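Local coordinates for peptidase M16 inactive domain family protein (Pseudomonas fluorescens, PDB 3GWB) that is of unknown function in the cell but belongs to the M16 peptidase family and may have hydrolase activity, at residues P34-R39 with I199-D204; I240-F245 with I415-P420; S248-M253 with L316-E321. All coordinates share one frame; numbering follows the deposited sequence.

Interaction 1. Residues P34-R39 with I199-D204; sequences PMFDLR and IALVGD
With CG anti to its backbone N (chi1 170°), Leu38 slants across Leu201, while Phe36 sets its CG between its own N and carbonyl carbon (chi1 72°) and its ring runs alongside the same leucine. Leu201 CD2 is the shared point: it lies 3.5 Å from Leu38 CD1, tighter than usual van der Waals contact, and 3.8 Å from Phe36 CD1. Ile199 CG2 also touches Leu38 CD1, 3.9 Å away. These apolar groups meet under helices 207-220 and 105-120, whereas Asp37, Arg39 and Val202 face helix 365-377 across the sheet. The strands run antiparallel at 170° in the middle of a mixed sheet of an M16 alpha/beta domain, joining a strand from early in the chain to one that follows 159 intervening residues. Asp37 and Val202 exchange paired backbone bonds, as do Arg39 and Ala200. Gly203 comes within 3.9 Å of Phe36, CA to CA; a CB there would collide with Phe36 CB and Met35 O. Just beyond, Asp204 N donates to Met35 O at 2.9 Å, and the Asp204 carboxylate turns to Arg31 in a salt bridge and to Ser103 in a hydrogen bond.

Interaction 2. Residues I240-F245 with I415-P420; sequences IGHIEF and IVSAGP
The His242 imidazole is gripped at its edge: Ser417 OG lies in the ring plane 3.0 Å from His242 ND1, in a nearly straight hydrogen bond (172°), and Glu244 OE1 lies in the same plane beyond NE2. Gly419 O comes in obliquely, 3.2 Å from His242 CE1. The bond from His242 NE2 to Glu244 OE1 is longer, 3.2 Å, and meets the oxygen from above the carboxylate plane. That oxygen is also hydrogen-bonded by Thr421, so the carboxylate has a second tether. A bend at chi2 (59°) turns Glu244 CD back over the other strand, and OE2 comes 3.3 Å from Pro420 CA. Underneath, strand 240-244 pairs in parallel with strand 415-419, forming one margin of a five-stranded mixed sheet. Gly241 and Ile243 each donate and accept one backbone bond, with Ile415, Ser417 and Gly419 as partners, and Phe245 N adds a fifth by approaching Gly419 O from above its carbonyl plane. On the opposite face Ile243 CB meets Ala418 CB at 4.1 Å, and Ile243 and Val416 face helix 147-160. With hydrogen bonds at both ring nitrogens, His242 is held against rotation, and the neighbouring carboxylate would probably stabilise a protonated imidazole.

Interaction 3. Residues S248-M253 with L316-E321; sequences SQTSLM and LQTRAE
Thr250 and Thr318 are at the heart of the tightly packed face. Thr318 O is gripped twice: Thr250 N donates at 2.6 Å, almost straight onto the carbonyl, and Thr250 OG1 at 3.2 Å from well above the carbonyl plane. The hydroxyl gets there because OG1 sits between the backbone N and the carbonyl carbon (chi1 51°), and this leaves Thr250 CG2 to press on Ala320, 3.3 Å from its CA. Further along the same face Leu252 and Leu316 cross obliquely, Leu252 CB 3.5 Å from Leu316 CD2, in a layer covered by helix 323-340. Paired backbone bonds link Leu252 with Leu316, making a regular antiparallel ladder between two inner strands of the mixed sheet. The glutamines make the polar side. Gln249 and Gln317 cross at about a right angle with their amide planes 55° apart, Gln249 CB lying 3.7 Å from Gln317 CG. Gln249 packs on Gln145, and Gln317 on Tyr142, of the second subunit. An alanine in place of Gln249 would probably open a gap beside Gln317 and remove the packing of the Gln249 side chain on Gln145 of the second subunit. Looser still is the solvent side, where Ser248 and Arg319 are exposed: Ser248 O comes no nearer than 3.7 Å, to Ala320 N, and the Gln249 and Arg319 side chains diverge. The contact thus sets apolar groups and an internally bonded threonine hydroxyl against the helix, and polar amides toward the subunit boundary, which implies an interface that is at least partly polar here.

How the interactions relate
Interactions 2 and 3 belong to one five-stranded sheet: strand 414-419 lies between strands 239-244 and 249-257, and backbone pairing of Val416 with Met253 and Ala418 with Ser251 joins the two contacts. Interaction 1 holds a separate six-stranded sheet on the opposite side of the chain's centre, with its centre about 45 Å from that of interaction 2. It is buried, with an apolar face and a face that carries Asp37 and Arg39. Interaction 3 is also buried; both touch the second subunit, interaction 1 by apolar packing and interaction 3 by glutamines. Interaction 2, on an outermost strand, carries a partly exposed histidine-serine-glutamate network. Interactions 1 and 3 are antiparallel, interaction 2 parallel.

Interaction 1. Residues P34-R39 with I199-D204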
loop_
_atom_site.group_PDB
_atom_site.type_symbol
_atom_site.label_atom_id
_atom_site.label_comp_id
_atom_site.label_asym_id
_atom_site.label_seq_id
_atom_site.Cartn_x
_atom_site.Cartn_y
_atom_site.Cartn_z
ATOM N N PRO A 34 -21.533 3.738 -14.922
ATOM C CA PRO A 34 -21.955 2.374 -15.261
ATOM C C PRO A 34 -21.225 1.311 -14.441
ATOM O O PRO A 34 -20.596 0.399 -14.983
ATOM C CB PRO A 34 -21.632 2.289 -16.748
ATOM C CG PRO A 34 -20.336 3.055 -16.822
ATOM C CD PRO A 34 -20.638 4.282 -15.965
HETATM N N MSE A 35 -21.314 1.428 -13.128
HETATM C CA MSE A 35 -20.649 0.484 -12.242
HETATM C C MSE A 35 -21.296 0.509 -10.875
HETATM O O MSE A 35 -22.171 1.327 -10.612
HETATM C CB MSE A 35 -19.159 0.826 -12.127
HETATM C CG MSE A 35 -18.848 2.308 -11.963
HETATM SE SE MSE A 35 -17.060 2.693 -12.124
HETATM C CE MSE A 35 -16.547 1.440 -13.332
ATOM N N PHE A 36 -20.873 -0.391 -10.001
ATOM C CA PHE A 36 -21.442 -0.421 -8.665
ATOM C C PHE A 36 -20.468 -1.062 -7.696
ATOM O O PHE A 36 -19.520 -1.746 -8.107
ATOM C CB PHE A 36 -22.777 -1.181 -8.662
ATOM C CG PHE A 36 -22.632 -2.666 -8.833
ATOM C CD1 PHE A 36 -22.463 -3.493 -7.727
ATOM C CD2 PHE A 36 -22.647 -3.236 -10.098
ATOM C CE1 PHE A 36 -22.305 -4.871 -7.882
ATOM C CE2 PHE A 36 -22.487 -4.614 -10.269
ATOM C CZ PHE A 36 -22.319 -5.433 -9.156
ATOM N N ASP A 37 -20.710 -0.821 -6.413
ATOM C CA ASP A 37 -19.883 -1.362 -5.351
ATOM C C ASP A 37 -20.737 -2.228 -4.442
ATOM O O ASP A 37 -21.807 -1.807 -4.002
ATOM C CB ASP A 37 -19.268 -0.238 -4.521
ATOM C CG ASP A 37 -18.198 0.521 -5.275
ATOM O OD1 ASP A 37 -17.555 1.403 -4.671
ATOM O OD2 ASP A 37 -18.000 0.237 -6.472
ATOM N N LEU A 38 -20.258 -3.444 -4.195
ATOM C CA LEU A 38 -20.921 -4.393 -3.308
ATOM C C LEU A 38 -19.953 -4.620 -2.154
ATOM O O LEU A 38 -18.781 -4.934 -2.367
ATOM C CB LEU A 38 -21.194 -5.714 -4.034
ATOM C CG LEU A 38 -21.677 -6.909 -3.205
ATOM C CD1 LEU A 38 -22.995 -6.572 -2.525
ATOM C CD2 LEU A 38 -21.842 -8.127 -4.118
ATOM N N ARG A 39 -20.437 -4.458 -0.931
ATOM C CA ARG A 39 -19.588 -4.639 0.233
ATOM C C ARG A 39 -20.306 -5.519 1.246
ATOM O O ARG A 39 -21.482 -5.309 1.544
ATOM C CB ARG A 39 -19.258 -3.270 0.837
ATOM C CG ARG A 39 -18.205 -3.260 1.940
ATOM C CD ARG A 39 -17.957 -1.821 2.389
ATOM N NE ARG A 39 -17.007 -1.700 3.496
ATOM C CZ ARG A 39 -15.687 -1.808 3.376
ATOM N NH1 ARG A 39 -15.140 -2.043 2.190
ATOM N NH2 ARG A 39 -14.913 -1.668 4.446
ATOM N N ILE A 199 -25.106 -6.555 3.951
ATOM C CA ILE A 199 -24.886 -6.429 2.512
ATOM C C ILE A 199 -25.157 -4.995 2.076
ATOM O O ILE A 199 -26.294 -4.539 2.120
ATOM C CB ILE A 199 -25.820 -7.386 1.734
ATOM C CG1 ILE A 199 -25.500 -8.831 2.112
ATOM C CG2 ILE A 199 -25.665 -7.185 0.237
ATOM C CD1 ILE A 199 -26.535 -9.816 1.617
ATOM N N ALA A 200 -24.109 -4.289 1.661
ATOM C CA ALA A 200 -24.239 -2.901 1.230
ATOM C C ALA A 200 -23.987 -2.805 -0.268
ATOM O O ALA A 200 -23.019 -3.360 -0.773
ATOM C CB ALA A 200 -23.243 -2.026 1.995
ATOM N N LEU A 201 -24.862 -2.096 -0.969
ATOM C CA LEU A 201 -24.770 -1.949 -2.423
ATOM C C LEU A 201 -24.972 -0.514 -2.868
ATOM O O LEU A 201 -25.918 0.139 -2.444
ATOM C CB LEU A 201 -25.847 -2.803 -3.102
ATOM C CG LEU A 201 -25.588 -4.253 -3.496
ATOM C CD1 LEU A 201 -26.911 -4.904 -3.911
ATOM C CD2 LEU A 201 -24.577 -4.294 -4.651
ATOM N N VAL A 202 -24.096 -0.027 -3.745
ATOM C CA VAL A 202 -24.221 1.325 -4.262
ATOM C C VAL A 202 -23.820 1.391 -5.731
ATOM O O VAL A 202 -22.729 0.941 -6.108
ATOM C CB VAL A 202 -23.328 2.323 -3.494
ATOM C CG1 VAL A 202 -23.529 3.707 -4.057
ATOM C CG2 VAL A 202 -23.649 2.302 -2.003
ATOM N N GLY A 203 -24.687 1.953 -6.566
ATOM C CA GLY A 203 -24.329 2.065 -7.968
ATOM C C GLY A 203 -25.434 2.087 -8.996
ATOM O O GLY A 203 -26.600 2.338 -8.697
ATOM N N ASP A 204 -25.037 1.806 -10.231
ATOM C CA ASP A 204 -25.933 1.805 -11.375
ATOM C C ASP A 204 -26.814 0.560 -11.404
ATOM O O ASP A 204 -26.675 -0.301 -12.272
ATOM C CB ASP A 204 -25.094 1.913 -12.655
ATOM C CG ASP A 204 -25.939 1.995 -13.904
ATOM O OD1 ASP A 204 -27.041 2.581 -13.832
ATOM O OD2 ASP A 204 -25.490 1.487 -14.956
#

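Interaction 2. Residues I240-F245 with I415-P420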
loop_
_atom_site.group_PDB
_atom_site.type_symbol
_atom_site.label_atom_id
_atom_site.label_comp_id
_atom_site.label_asym_id
_atom_site.label_seq_id
_atom_site.Cartn_x
_atom_site.Cartn_y
_atom_site.Cartn_z
ATOM N N ILE A 240 1.817 3.955 33.235
ATOM C CA ILE A 240 2.843 4.351 32.282
ATOM C C ILE A 240 3.824 3.204 32.105
ATOM O O ILE A 240 4.314 2.632 33.082
ATOM C CB ILE A 240 3.609 5.603 32.759
ATOM C CG1 ILE A 240 2.657 6.799 32.814
ATOM C CG2 ILE A 240 4.767 5.905 31.815
ATOM C CD1 ILE A 240 3.324 8.102 33.202
ATOM N N GLY A 241 4.097 2.865 30.852
ATOM C CA GLY A 241 5.015 1.785 30.559
ATOM C C GLY A 241 6.059 2.217 29.551
ATOM O O GLY A 241 5.811 3.091 28.716
ATOM N N HIS A 242 7.236 1.606 29.631
ATOM C CA HIS A 242 8.315 1.937 28.716
ATOM C C HIS A 242 8.935 0.678 28.150
ATOM O O HIS A 242 9.214 -0.267 28.884
ATOM C CB HIS A 242 9.399 2.750 29.429
ATOM C CG HIS A 242 10.569 3.088 28.556
ATOM N ND1 HIS A 242 10.494 4.015 27.538
ATOM C CD2 HIS A 242 11.831 2.602 28.534
ATOM C CE1 HIS A 242 11.665 4.086 26.924
ATOM N NE2 HIS A 242 12.492 3.239 27.510
ATOM N N ILE A 243 9.142 0.665 26.839
ATOM C CA ILE A 243 9.760 -0.472 26.180
ATOM C C ILE A 243 11.124 -0.019 25.692
ATOM O O ILE A 243 11.221 0.822 24.801
ATOM C CB ILE A 243 8.940 -0.946 24.969
ATOM C CG1 ILE A 243 7.513 -1.281 25.407
ATOM C CG2 ILE A 243 9.612 -2.160 24.345
ATOM C CD1 ILE A 243 6.601 -1.678 24.270
ATOM N N GLU A 244 12.176 -0.570 26.291
ATOM C CA GLU A 244 13.542 -0.215 25.923
ATOM C C GLU A 244 13.861 -0.650 24.499
ATOM O O GLU A 244 13.758 -1.828 24.162
ATOM C CB GLU A 244 14.528 -0.866 26.892
ATOM C CG GLU A 244 15.946 -0.329 26.800
ATOM C CD GLU A 244 16.022 1.165 27.068
ATOM O OE1 GLU A 244 15.235 1.666 27.898
ATOM O OE2 GLU A 244 16.882 1.836 26.462
ATOM N N PHE A 245 14.245 0.313 23.669
ATOM C CA PHE A 245 14.593 0.057 22.278
ATOM C C PHE A 245 15.719 1.038 21.959
ATOM O O PHE A 245 15.480 2.234 21.783
ATOM C CB PHE A 245 13.384 0.323 21.376
ATOM C CG PHE A 245 13.431 -0.403 20.063
ATOM C CD1 PHE A 245 13.134 -1.759 19.994
ATOM C CD2 PHE A 245 13.780 0.266 18.896
ATOM C CE1 PHE A 245 13.178 -2.441 18.778
ATOM C CE2 PHE A 245 13.828 -0.405 17.675
ATOM C CZ PHE A 245 13.529 -1.761 17.616
ATOM N N ILE A 415 -0.245 5.397 29.274
ATOM C CA ILE A 415 0.841 5.815 28.412
ATOM C C ILE A 415 1.899 4.743 28.197
ATOM O O ILE A 415 2.309 4.052 29.126
ATOM C CB ILE A 415 1.494 7.069 28.983
ATOM C CG1 ILE A 415 0.413 8.124 29.228
ATOM C CG2 ILE A 415 2.556 7.593 28.029
ATOM C CD1 ILE A 415 0.884 9.294 30.050
ATOM N N VAL A 416 2.333 4.612 26.950
ATOM C CA VAL A 416 3.347 3.636 26.601
ATOM C C VAL A 416 4.320 4.247 25.610
ATOM O O VAL A 416 3.923 4.720 24.542
ATOM C CB VAL A 416 2.722 2.373 25.971
ATOM C CG1 VAL A 416 3.816 1.388 25.590
ATOM C CG2 VAL A 416 1.743 1.738 26.944
ATOM N N SER A 417 5.596 4.242 25.974
ATOM C CA SER A 417 6.638 4.776 25.115
ATOM C C SER A 417 7.634 3.675 24.774
ATOM O O SER A 417 7.841 2.749 25.555
ATOM C CB SER A 417 7.367 5.924 25.814
ATOM O OG SER A 417 7.923 5.490 27.041
ATOM N N ALA A 418 8.234 3.774 23.596
ATOM C CA ALA A 418 9.222 2.801 23.159
ATOM C C ALA A 418 10.392 3.587 22.604
ATOM O O ALA A 418 10.248 4.349 21.644
ATOM C CB ALA A 418 8.640 1.889 22.081
ATOM N N GLY A 419 11.551 3.408 23.223
ATOM C CA GLY A 419 12.740 4.110 22.789
ATOM C C GLY A 419 13.860 3.859 23.776
ATOM O O GLY A 419 13.702 3.055 24.693
ATOM N N PRO A 420 15.006 4.531 23.619
ATOM C CA PRO A 420 16.146 4.358 24.522
ATOM C C PRO A 420 16.033 5.254 25.747
ATOM O O PRO A 420 15.346 6.280 25.709
ATOM C CB PRO A 420 17.319 4.767 23.652
ATOM C CG PRO A 420 16.733 5.930 22.908
ATOM C CD PRO A 420 15.366 5.412 22.495
#

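Interaction 3. Residues S248-M253 with L316-E321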
loop_
_atom_site.group_PDB
_atom_site.type_symbol
_atom_site.label_atom_id
_atom_site.label_comp_id
_atom_site.label_asym_id
_atom_site.label_seq_id
_atom_site.Cartn_x
_atom_site.Cartn_y
_atom_site.Cartn_z
ATOM N N SER A 248 17.013 5.372 17.700
ATOM C CA SER A 248 17.242 6.824 17.846
ATOM C C SER A 248 16.123 7.827 18.091
ATOM O O SER A 248 16.376 9.021 18.478
ATOM C CB SER A 248 18.022 7.318 16.656
ATOM O OG SER A 248 17.831 8.715 16.500
ATOM N N GLN A 249 14.890 7.434 17.810
ATOM C CA GLN A 249 13.773 8.357 18.024
ATOM C C GLN A 249 12.949 7.700 19.112
ATOM O O GLN A 249 13.203 6.557 19.454
ATOM C CB GLN A 249 12.980 8.514 16.745
ATOM C CG GLN A 249 13.767 9.249 15.651
ATOM C CD GLN A 249 13.344 10.664 15.555
ATOM O OE1 GLN A 249 14.143 11.579 15.329
ATOM N NE2 GLN A 249 12.057 10.868 15.725
ATOM N N THR A 250 11.998 8.406 19.694
ATOM C CA THR A 250 11.166 7.760 20.691
ATOM C C THR A 250 9.707 7.840 20.303
ATOM O O THR A 250 9.212 8.896 19.918
ATOM C CB THR A 250 11.327 8.361 22.121
ATOM O OG1 THR A 250 11.169 9.783 22.072
ATOM C CG2 THR A 250 12.671 8.008 22.722
ATOM N N SER A 251 9.030 6.704 20.387
ATOM C CA SER A 251 7.621 6.624 20.049
ATOM C C SER A 251 6.788 6.828 21.303
ATOM O O SER A 251 7.002 6.152 22.310
ATOM C CB SER A 251 7.309 5.262 19.432
ATOM O OG SER A 251 5.922 4.985 19.499
ATOM N N LEU A 252 5.844 7.762 21.233
ATOM C CA LEU A 252 4.972 8.085 22.356
ATOM C C LEU A 252 3.516 7.791 22.012
ATOM O O LEU A 252 3.013 8.226 20.976
ATOM C CB LEU A 252 5.097 9.569 22.711
ATOM C CG LEU A 252 6.444 10.129 23.165
ATOM C CD1 LEU A 252 6.361 11.651 23.194
ATOM C CD2 LEU A 252 6.801 9.572 24.538
HETATM N N MSE A 253 2.835 7.065 22.889
HETATM C CA MSE A 253 1.434 6.742 22.670
HETATM C C MSE A 253 0.655 6.914 23.965
HETATM O O MSE A 253 1.056 6.407 25.013
HETATM C CB MSE A 253 1.289 5.303 22.176
HETATM C CG MSE A 253 2.049 5.004 20.903
HETATM SE SE MSE A 253 1.567 3.398 20.263
HETATM C CE MSE A 253 -0.045 3.766 19.648
ATOM N N LEU A 316 2.812 9.978 18.453
ATOM C CA LEU A 316 3.814 10.798 17.797
ATOM C C LEU A 316 5.188 10.196 18.033
ATOM O O LEU A 316 5.349 9.256 18.821
ATOM C CB LEU A 316 3.791 12.235 18.340
ATOM C CG LEU A 316 4.327 12.457 19.763
ATOM C CD1 LEU A 316 4.591 13.937 19.993
ATOM C CD2 LEU A 316 3.334 11.931 20.777
ATOM N N GLN A 317 6.176 10.749 17.344
ATOM C CA GLN A 317 7.562 10.310 17.452
ATOM C C GLN A 317 8.416 11.570 17.589
ATOM O O GLN A 317 8.150 12.573 16.939
ATOM C CB GLN A 317 7.953 9.527 16.193
ATOM C CG GLN A 317 9.379 9.012 16.171
ATOM C CD GLN A 317 9.635 8.065 15.006
ATOM O OE1 GLN A 317 9.031 6.994 14.919
ATOM N NE2 GLN A 317 10.533 8.458 14.102
ATOM N N THR A 318 9.423 11.521 18.450
ATOM C CA THR A 318 10.299 12.664 18.674
ATOM C C THR A 318 11.706 12.175 18.975
ATOM O O THR A 318 11.930 10.981 19.161
ATOM C CB THR A 318 9.838 13.507 19.883
ATOM O OG1 THR A 318 9.841 12.694 21.062
ATOM C CG2 THR A 318 8.438 14.053 19.659
ATOM N N ARG A 319 12.653 13.107 19.020
ATOM C CA ARG A 319 14.031 12.764 19.333
ATOM C C ARG A 319 14.017 12.213 20.757
ATOM O O ARG A 319 13.326 12.749 21.626
ATOM C CB ARG A 319 14.920 14.007 19.264
ATOM C CG ARG A 319 14.748 14.822 17.995
ATOM C CD ARG A 319 15.783 15.935 17.899
ATOM N NE ARG A 319 17.092 15.428 17.488
ATOM C CZ ARG A 319 17.340 14.894 16.295
ATOM N NH1 ARG A 319 16.369 14.797 15.393
ATOM N NH2 ARG A 319 18.557 14.453 16.000
ATOM N N ALA A 320 14.772 11.142 20.985
ATOM C CA ALA A 320 14.841 10.498 22.293
ATOM C C ALA A 320 15.119 11.472 23.436
ATOM O O ALA A 320 14.521 11.372 24.509
ATOM C CB ALA A 320 15.906 9.404 22.273
ATOM N N GLU A 321 16.026 12.412 23.201
ATOM C CA GLU A 321 16.394 13.391 24.215
ATOM C C GLU A 321 15.308 14.426 24.488
ATOM O O GLU A 321 15.409 15.193 25.443
ATOM C CB GLU A 321 17.688 14.103 23.811
ATOM C CG GLU A 321 17.699 14.583 22.373
ATOM C CD GLU A 321 18.865 15.506 22.074
ATOM O OE1 GLU A 321 20.003 15.178 22.476
ATOM O OE2 GLU A 321 18.643 16.556 21.429
#